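Local coordinates for alpha-1,4-endofucoidanase (Mariniflexile fucanivorans, PDB 6DLH), which cleaves fucoidan internally with a retaining mechanism; this piece of the longer protein holds the GH107 catalytic domain and three immunoglobulin-like domains, at residues Ile75-Tyr80 / Thr410-Phe415; Ile378-Pro383 / Asn403-Thr408; Phe605-Ser608 / Ser613-Thr616. One frame throughout, in Å; residues are numbered along the deposited sequence.

Contact 1 of 3, residues Ile75-Tyr80 / Thr410-Phe415; sequences IRTVDY and TYLKEF. With CA (calcium ion), chain H.
Thr77 packs against Leu412 and Lys413 of helix 399-415. Thr77 sits in the loop that leads from helix 66-71 into strand 80-84. That strand belongs to the parallel sheet of the catalytic domain, whose alternating helices and strands fit a beta/alpha-barrel like that of GH29 fucosidases. The tight part of the contact is the Thr77 side chain. Its two branches take different partners. OG1 lies 3.6 Å from Leu412 CD1, and CG2 lies 3.7 Å from Lys413 CG. With chi1 at 60°, OG1 sits between the backbone N and the carbonyl carbon, and the methyl is left to face the lysine. Leu412 offers only carbon to OG1; the hydroxyl finds its polar partner in Asp409 OD1, about one turn before Leu412 on the same helix. Leu412 is buried and also rests on Ile372 of helix 361-372.

The looser side begins beyond Lys413 CG. The lysine bends at chi3 (82°) and leaves Thr77, and it makes a cation-pi contact with Trp450. Lys413 is partly exposed. A calcium ion marks a second, watery side of the loop. Seven oxygens surround it: four from waters and three from the protein. The same Thr77 that packs on the helix thus holds the metal through its backbone. Thr77 O lies 2.4 Å from the calcium, and Asp79 grips it with both carboxylate oxygens, OD1 and OD2, each at 2.4 Å.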
loop_
_atom_site.group_PDB
_atom_site.type_symbol
_atom_site.label_atom_id
_atom_site.label_comp_id
_atom_site.label_asym_id
_atom_site.label_seq_id
_atom_site.Cartn_x
_atom_site.Cartn_y
_atom_site.Cartn_z
ATOM N N ILE A 75 0.558 -1.134 -20.738
ATOM C CA ILE A 75 -0.774 -0.542 -20.706
ATOM C C ILE A 75 -0.674 0.977 -20.827
ATOM O O ILE A 75 -0.331 1.663 -19.869
ATOM C CB ILE A 75 -1.562 -0.977 -19.454
ATOM C CG1 ILE A 75 -1.545 -2.501 -19.280
ATOM C CG2 ILE A 75 -2.978 -0.433 -19.542
ATOM C CD1 ILE A 75 -2.209 -3.001 -18.008
ATOM N N ARG A 76 -1.013 1.508 -22.003
ATOM C CA ARG A 76 -0.658 2.881 -22.321
ATOM C C ARG A 76 -1.824 3.846 -22.098
ATOM O O ARG A 76 -1.579 5.050 -22.039
ATOM C CB ARG A 76 -0.097 2.965 -23.745
ATOM C CG ARG A 76 1.114 2.068 -23.972
ATOM C CD ARG A 76 2.363 2.749 -23.453
ATOM N NE ARG A 76 2.674 2.562 -22.051
ATOM C CZ ARG A 76 3.344 3.427 -21.290
ATOM N NH1 ARG A 76 3.538 4.671 -21.687
ATOM N NH2 ARG A 76 3.801 3.042 -20.115
ATOM N N THR A 77 -3.066 3.325 -21.987
ATOM C CA THR A 77 -4.248 4.182 -21.945
ATOM C C THR A 77 -4.802 4.334 -20.534
ATOM O O THR A 77 -5.703 5.147 -20.315
ATOM C CB THR A 77 -5.365 3.749 -22.907
ATOM O OG1 THR A 77 -5.804 2.427 -22.585
ATOM C CG2 THR A 77 -4.951 3.838 -24.360
ATOM N N VAL A 78 -4.265 3.564 -19.584
ATOM C CA VAL A 78 -4.681 3.685 -18.195
ATOM C C VAL A 78 -4.280 5.065 -17.662
ATOM O O VAL A 78 -3.259 5.618 -18.056
ATOM C CB VAL A 78 -4.115 2.535 -17.341
ATOM C CG1 VAL A 78 -2.585 2.471 -17.388
ATOM C CG2 VAL A 78 -4.617 2.602 -15.910
ATOM N N ASP A 79 -5.090 5.605 -16.743
ATOM C CA ASP A 79 -5.001 7.003 -16.357
ATOM C C ASP A 79 -4.603 7.134 -14.887
ATOM O O ASP A 79 -3.888 8.064 -14.523
ATOM C CB ASP A 79 -6.298 7.739 -16.699
ATOM C CG ASP A 79 -6.589 7.750 -18.192
ATOM O OD1 ASP A 79 -5.796 8.356 -18.945
ATOM O OD2 ASP A 79 -7.598 7.135 -18.605
ATOM N N TYR A 80 -5.058 6.205 -14.043
ATOM C CA TYR A 80 -4.865 6.373 -12.610
ATOM C C TYR A 80 -4.975 5.035 -11.882
ATOM O O TYR A 80 -5.479 4.053 -12.432
ATOM C CB TYR A 80 -5.825 7.435 -12.056
ATOM C CG TYR A 80 -7.283 7.044 -12.016
ATOM C CD1 TYR A 80 -8.093 7.133 -13.147
ATOM C CD2 TYR A 80 -7.863 6.595 -10.836
ATOM C CE1 TYR A 80 -9.435 6.774 -13.100
ATOM C CE2 TYR A 80 -9.202 6.243 -10.772
ATOM C CZ TYR A 80 -9.987 6.322 -11.911
ATOM O OH TYR A 80 -11.302 5.954 -11.843
ATOM N N THR A 410 -5.628 -2.239 -26.256
ATOM C CA THR A 410 -5.576 -2.296 -27.709
ATOM C C THR A 410 -6.781 -1.557 -28.287
ATOM O O THR A 410 -6.641 -0.729 -29.184
ATOM C CB THR A 410 -5.499 -3.744 -28.213
ATOM O OG1 THR A 410 -4.292 -4.311 -27.713
ATOM C CG2 THR A 410 -5.508 -3.860 -29.722
ATOM N N TYR A 411 -7.968 -1.852 -27.745
ATOM C CA TYR A 411 -9.179 -1.185 -28.188
ATOM C C TYR A 411 -9.090 0.332 -27.995
ATOM O O TYR A 411 -9.357 1.082 -28.928
ATOM C CB TYR A 411 -10.416 -1.772 -27.503
ATOM C CG TYR A 411 -11.702 -1.160 -27.994
ATOM C CD1 TYR A 411 -12.163 0.035 -27.462
ATOM C CD2 TYR A 411 -12.431 -1.745 -29.023
ATOM C CE1 TYR A 411 -13.320 0.633 -27.926
ATOM C CE2 TYR A 411 -13.602 -1.166 -29.488
ATOM C CZ TYR A 411 -14.039 0.030 -28.942
ATOM O OH TYR A 411 -15.196 0.615 -29.366
ATOM N N LEU A 412 -8.764 0.794 -26.781
ATOM C CA LEU A 412 -8.813 2.225 -26.498
ATOM C C LEU A 412 -7.764 2.978 -27.328
ATOM O O LEU A 412 -8.006 4.111 -27.742
ATOM C CB LEU A 412 -8.639 2.491 -24.991
ATOM C CG LEU A 412 -9.739 1.952 -24.064
ATOM C CD1 LEU A 412 -9.388 2.185 -22.602
ATOM C CD2 LEU A 412 -11.098 2.570 -24.378
ATOM N N LYS A 413 -6.596 2.351 -27.561
ATOM C CA LYS A 413 -5.541 2.953 -28.364
ATOM C C LYS A 413 -6.059 3.294 -29.762
ATOM O O LYS A 413 -5.753 4.360 -30.292
ATOM C CB LYS A 413 -4.312 2.045 -28.440
ATOM C CG LYS A 413 -3.410 2.048 -27.214
ATOM C CD LYS A 413 -2.261 1.067 -27.335
ATOM C CE LYS A 413 -1.093 1.614 -28.123
ATOM N NZ LYS A 413 -0.208 0.535 -28.630
ATOM N N GLU A 414 -6.879 2.401 -30.328
ATOM C CA GLU A 414 -7.391 2.591 -31.672
ATOM C C GLU A 414 -8.637 3.477 -31.693
ATOM O O GLU A 414 -8.788 4.280 -32.614
ATOM C CB GLU A 414 -7.637 1.241 -32.350
ATOM C CG GLU A 414 -8.028 1.373 -33.813
ATOM C CD GLU A 414 -8.145 0.056 -34.555
ATOM O OE1 GLU A 414 -7.721 -0.973 -33.995
ATOM O OE2 GLU A 414 -8.645 0.059 -35.700
ATOM N N PHE A 415 -9.520 3.353 -30.684
ATOM C CA PHE A 415 -10.887 3.841 -30.841
ATOM C C PHE A 415 -11.268 4.986 -29.897
ATOM O O PHE A 415 -12.294 5.617 -30.125
ATOM C CB PHE A 415 -11.892 2.684 -30.811
ATOM C CG PHE A 415 -11.766 1.703 -31.954
ATOM C CD1 PHE A 415 -12.049 2.083 -33.260
ATOM C CD2 PHE A 415 -11.361 0.395 -31.730
ATOM C CE1 PHE A 415 -11.927 1.181 -34.309
ATOM C CE2 PHE A 415 -11.249 -0.512 -32.776
ATOM C CZ PHE A 415 -11.534 -0.118 -34.065
HETATM CA CA CA H . -6.726 7.258 -20.824
HETATM O O HOH W 1 -8.833 6.073 -21.185
HETATM O O HOH W 2 -7.004 6.726 -23.353
HETATM O O HOH W 3 -4.691 8.138 -21.639
HETATM O O HOH W 4 -8.008 9.133 -21.133
#

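Contact 2 of 3, residues Ile378-Pro383 / Asn403-Thr408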
loop_
_atom_site.group_PDB
_atom_site.type_symbol
_atom_site.label_atom_id
_atom_site.label_comp_id
_atom_site.label_asym_id
_atom_site.label_seq_id
_atom_site.Cartn_x
_atom_site.Cartn_y
_atom_site.Cartn_z
ATOM N N ILE A 378 -13.921 4.975 -14.773
ATOM C CA ILE A 378 -14.052 3.692 -14.102
ATOM C C ILE A 378 -12.761 3.379 -13.350
ATOM O O ILE A 378 -11.686 3.319 -13.951
ATOM C CB ILE A 378 -14.408 2.563 -15.092
ATOM C CG1 ILE A 378 -15.743 2.823 -15.801
ATOM C CG2 ILE A 378 -14.414 1.224 -14.358
ATOM C CD1 ILE A 378 -16.058 1.832 -16.905
ATOM N N THR A 379 -12.889 3.192 -12.028
ATOM C CA THR A 379 -11.859 2.529 -11.252
ATOM C C THR A 379 -12.168 1.038 -11.240
ATOM O O THR A 379 -13.053 0.605 -10.514
ATOM C CB THR A 379 -11.836 3.003 -9.792
ATOM O OG1 THR A 379 -11.785 4.427 -9.763
ATOM C CG2 THR A 379 -10.657 2.446 -9.025
ATOM N N TRP A 380 -11.456 0.253 -12.053
ATOM C CA TRP A 380 -11.642 -1.183 -11.957
ATOM C C TRP A 380 -11.025 -1.671 -10.655
ATOM O O TRP A 380 -9.894 -1.313 -10.328
ATOM C CB TRP A 380 -11.053 -1.918 -13.168
ATOM C CG TRP A 380 -12.018 -1.976 -14.310
ATOM C CD1 TRP A 380 -12.001 -1.220 -15.449
ATOM C CD2 TRP A 380 -13.190 -2.804 -14.387
ATOM N NE1 TRP A 380 -13.061 -1.551 -16.250
ATOM C CE2 TRP A 380 -13.812 -2.513 -15.618
ATOM C CE3 TRP A 380 -13.752 -3.775 -13.551
ATOM C CZ2 TRP A 380 -14.967 -3.174 -16.032
ATOM C CZ3 TRP A 380 -14.895 -4.426 -13.956
ATOM C CH2 TRP A 380 -15.494 -4.117 -15.177
ATOM N N GLY A 381 -11.797 -2.475 -9.921
ATOM C CA GLY A 381 -11.233 -3.286 -8.861
ATOM C C GLY A 381 -10.443 -4.427 -9.486
ATOM O O GLY A 381 -11.010 -5.484 -9.761
ATOM N N THR A 382 -9.144 -4.183 -9.710
ATOM C CA THR A 382 -8.234 -5.099 -10.378
ATOM C C THR A 382 -7.601 -6.024 -9.347
ATOM O O THR A 382 -6.981 -5.550 -8.401
ATOM C CB THR A 382 -7.135 -4.324 -11.126
ATOM O OG1 THR A 382 -6.494 -3.430 -10.206
ATOM C CG2 THR A 382 -7.662 -3.545 -12.312
ATOM N N PRO A 383 -7.708 -7.365 -9.500
ATOM C CA PRO A 383 -7.194 -8.299 -8.493
ATOM C C PRO A 383 -5.688 -8.581 -8.563
ATOM O O PRO A 383 -5.133 -8.860 -9.629
ATOM C CB PRO A 383 -7.952 -9.594 -8.825
ATOM C CG PRO A 383 -8.171 -9.528 -10.327
ATOM C CD PRO A 383 -8.349 -8.052 -10.633
ATOM N N ASN A 403 -4.463 -9.737 -18.883
ATOM C CA ASN A 403 -5.028 -10.135 -20.165
ATOM C C ASN A 403 -6.158 -9.182 -20.565
ATOM O O ASN A 403 -6.121 -8.578 -21.638
ATOM C CB ASN A 403 -5.493 -11.592 -20.116
ATOM C CG ASN A 403 -6.277 -12.021 -21.338
ATOM O OD1 ASN A 403 -5.714 -12.157 -22.420
ATOM N ND2 ASN A 403 -7.570 -12.261 -21.171
ATOM N N GLN A 404 -7.146 -9.015 -19.673
ATOM C CA GLN A 404 -8.331 -8.228 -19.981
ATOM C C GLN A 404 -7.977 -6.756 -20.199
ATOM O O GLN A 404 -8.482 -6.123 -21.128
ATOM C CB GLN A 404 -9.407 -8.435 -18.910
ATOM C CG GLN A 404 -9.871 -9.884 -18.775
ATOM C CD GLN A 404 -11.196 -10.012 -18.058
ATOM O OE1 GLN A 404 -11.433 -9.379 -17.024
ATOM N NE2 GLN A 404 -12.071 -10.851 -18.594
ATOM N N PHE A 405 -7.100 -6.224 -19.338
ATOM C CA PHE A 405 -6.624 -4.851 -19.413
ATOM C C PHE A 405 -5.835 -4.598 -20.697
ATOM O O PHE A 405 -5.953 -3.531 -21.295
ATOM C CB PHE A 405 -5.869 -4.469 -18.131
ATOM C CG PHE A 405 -6.620 -3.478 -17.280
ATOM C CD1 PHE A 405 -7.615 -3.893 -16.412
ATOM C CD2 PHE A 405 -6.376 -2.117 -17.394
ATOM C CE1 PHE A 405 -8.337 -2.972 -15.663
ATOM C CE2 PHE A 405 -7.097 -1.196 -16.645
ATOM C CZ PHE A 405 -8.075 -1.626 -15.773
ATOM N N GLU A 406 -5.055 -5.592 -21.138
ATOM C CA GLU A 406 -4.292 -5.473 -22.373
ATOM C C GLU A 406 -5.225 -5.431 -23.584
ATOM O O GLU A 406 -5.044 -4.602 -24.472
ATOM C CB GLU A 406 -3.246 -6.584 -22.482
ATOM C CG GLU A 406 -2.034 -6.376 -21.588
ATOM C CD GLU A 406 -1.049 -5.292 -21.994
ATOM O OE1 GLU A 406 -1.320 -4.571 -22.978
ATOM O OE2 GLU A 406 -0.003 -5.176 -21.324
ATOM N N LEU A 407 -6.222 -6.332 -23.625
ATOM C CA LEU A 407 -7.194 -6.316 -24.710
ATOM C C LEU A 407 -7.905 -4.962 -24.741
ATOM O O LEU A 407 -8.039 -4.356 -25.797
ATOM C CB LEU A 407 -8.185 -7.477 -24.545
ATOM C CG LEU A 407 -7.586 -8.876 -24.728
ATOM C CD1 LEU A 407 -8.568 -9.962 -24.317
ATOM C CD2 LEU A 407 -7.104 -9.092 -26.160
ATOM N N THR A 408 -8.340 -4.487 -23.567
ATOM C CA THR A 408 -8.926 -3.164 -23.419
ATOM C C THR A 408 -7.999 -2.085 -23.983
ATOM O O THR A 408 -8.460 -1.174 -24.674
ATOM C CB THR A 408 -9.276 -2.882 -21.952
ATOM O OG1 THR A 408 -10.198 -3.883 -21.516
ATOM C CG2 THR A 408 -9.870 -1.508 -21.735
#
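Phe405 of helix 399-415 reaches Trp380 and Thr382 with the end of its ring, just past strand 377-379 of the catalytic domain's parallel sheet. The aromatic part is a pair of rings at a steep angle. The five-membered ring of Trp380 and the ring of Phe405 have centroids 5.7 Å apart and planes at 85°. The apolar part centres on one atom, Phe405 CE1. Trp380 CB meets it in the plane of the phenyl ring, at its edge, 3.8 Å away. Thr382 CG2 approaches the same CE1 to 3.5 Å. Phe405 has chi1 at -110°, off the staggered positions, and this swing carries the ring tip to both partners. An alanine here would remove the ring and would probably leave Trp380 CB and the Thr382 methyl facing a gap beneath the helix. The polar groups bond in other directions. Trp380 NE1 bonds to Thr368 OG1, and Thr382 OG1 to Leu49 N. The helix and the loop after strand 377-379 therefore meet through van der Waals contact, while Trp380 NE1 and Thr382 OG1 are satisfied by other neighbours.

Contact 3 of 3, residues Phe605-Ser608 / Ser613-Thr616; sequences FNVS and SSDT
Val607 and Ser614 stand side by side on one face of an antiparallel strand pair, with Val607 CG1 3.8 Å from Ser614 OG. The valine puts CG1 between its backbone N and carbonyl carbon (chi1 60°), which brings that methyl to the serine. Phe605 and Thr616 share this face. The Phe605 ring leans away from the partner strand, onto Ile568 and Lys570 of strand 567-572. Trp532 touches Phe605, Val607 and Thr616, and Ser614 OG turns to Pro530 O.

Asn606, Ser608, Ser613 and Asp615 occupy the other face. Asn606 and Asp615 bend toward each other, with amide and carboxylate planes 64° apart. Ser608 and Ser613 meet through their CB atoms, 3.7 Å apart.

Between the faces runs the backbone. Val607 N donates to Ser614 O at 3.1 Å, nearly straight (173°), and Ser614 N returns a bond to Val607 O. Phe605 and Thr616 exchange two more bonds, Phe605 N to Thr616 O at 3.0 Å and a more bent one from Thr616 N. Asp615 CA also makes a CH...O contact with Phe605 O at 3.2 Å. This is a beta hairpin of an immunoglobulin-like domain, and its connecting loop begins with the calcium ligand Asp609.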
loop_
_atom_site.group_PDB
_atom_site.type_symbol
_atom_site.label_atom_id
_atom_site.label_comp_id
_atom_site.label_asym_id
_atom_site.label_seq_id
_atom_site.Cartn_x
_atom_site.Cartn_y
_atom_site.Cartn_z
ATOM N N PHE A 605 29.038 -3.485 2.980
ATOM C CA PHE A 605 28.063 -3.250 1.927
ATOM C C PHE A 605 28.648 -2.347 0.841
ATOM O O PHE A 605 29.197 -1.281 1.125
ATOM C CB PHE A 605 26.730 -2.773 2.518
ATOM C CG PHE A 605 25.862 -3.888 3.047
ATOM C CD1 PHE A 605 26.053 -4.401 4.325
ATOM C CD2 PHE A 605 24.862 -4.447 2.259
ATOM C CE1 PHE A 605 25.265 -5.438 4.805
ATOM C CE2 PHE A 605 24.072 -5.484 2.741
ATOM C CZ PHE A 605 24.281 -5.983 4.010
ATOM N N ASN A 606 28.535 -2.796 -0.413
ATOM C CA ASN A 606 28.973 -2.007 -1.555
ATOM C C ASN A 606 27.761 -1.348 -2.207
ATOM O O ASN A 606 26.730 -1.990 -2.373
ATOM C CB ASN A 606 29.753 -2.846 -2.574
ATOM C CG ASN A 606 30.282 -2.020 -3.729
ATOM O OD1 ASN A 606 31.336 -1.391 -3.625
ATOM N ND2 ASN A 606 29.556 -2.010 -4.836
ATOM N N VAL A 607 27.900 -0.069 -2.571
ATOM C CA VAL A 607 26.949 0.612 -3.432
ATOM C C VAL A 607 27.687 1.023 -4.705
ATOM O O VAL A 607 28.726 1.677 -4.626
ATOM C CB VAL A 607 26.284 1.816 -2.729
ATOM C CG1 VAL A 607 27.295 2.869 -2.297
ATOM C CG2 VAL A 607 25.188 2.446 -3.579
ATOM N N SER A 608 27.136 0.640 -5.868
ATOM C CA SER A 608 27.792 0.866 -7.148
ATOM C C SER A 608 26.841 1.552 -8.127
ATOM O O SER A 608 25.626 1.399 -8.013
ATOM C CB SER A 608 28.309 -0.434 -7.706
ATOM O OG SER A 608 28.565 -0.304 -9.096
ATOM N N SER A 613 32.191 2.842 -7.161
ATOM C CA SER A 613 31.512 2.327 -5.982
ATOM C C SER A 613 32.228 2.771 -4.704
ATOM O O SER A 613 33.276 3.408 -4.773
ATOM C CB SER A 613 31.378 0.834 -6.051
ATOM O OG SER A 613 32.648 0.212 -6.020
ATOM N N SER A 614 31.633 2.438 -3.546
ATOM C CA SER A 614 32.184 2.716 -2.227
ATOM C C SER A 614 31.562 1.782 -1.193
ATOM O O SER A 614 30.440 1.318 -1.370
ATOM C CB SER A 614 32.017 4.173 -1.842
ATOM O OG SER A 614 30.652 4.512 -1.639
ATOM N N ASP A 615 32.300 1.511 -0.112
ATOM C CA ASP A 615 31.868 0.555 0.895
ATOM C C ASP A 615 31.483 1.285 2.180
ATOM O O ASP A 615 31.805 2.459 2.365
ATOM C CB ASP A 615 32.944 -0.500 1.175
ATOM C CG ASP A 615 33.370 -1.303 -0.044
ATOM O OD1 ASP A 615 32.489 -1.696 -0.840
ATOM O OD2 ASP A 615 34.586 -1.540 -0.185
ATOM N N THR A 616 30.751 0.572 3.042
ATOM C CA THR A 616 30.540 0.969 4.424
ATOM C C THR A 616 30.459 -0.287 5.285
ATOM O O THR A 616 30.344 -1.394 4.765
ATOM C CB THR A 616 29.303 1.859 4.596
ATOM O OG1 THR A 616 29.422 2.480 5.876
ATOM C CG2 THR A 616 28.000 1.092 4.530
#

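How the contacts relate
Contacts 1 and 2 both use helix 399-415 of the catalytic domain, and 2 is nested within the chain loop that 1 closes. Their centres lie 11 Å apart. Tyr80 OH and Thr379 OG1 link them, probably by a hydrogen bond at 2.6 Å. Both are buried, and their segments meet through side chains. Contact 2 is aromatic and apolar; contact 1 sets threonine-on-aliphatic packing beside a hydrated calcium. Contact 3 is far off, about 42 Å from contact 1 between centres, in an immunoglobulin-like domain. It is only partly buried. Backbone bonds between neighbouring strands hold it, and it too lies near a calcium site.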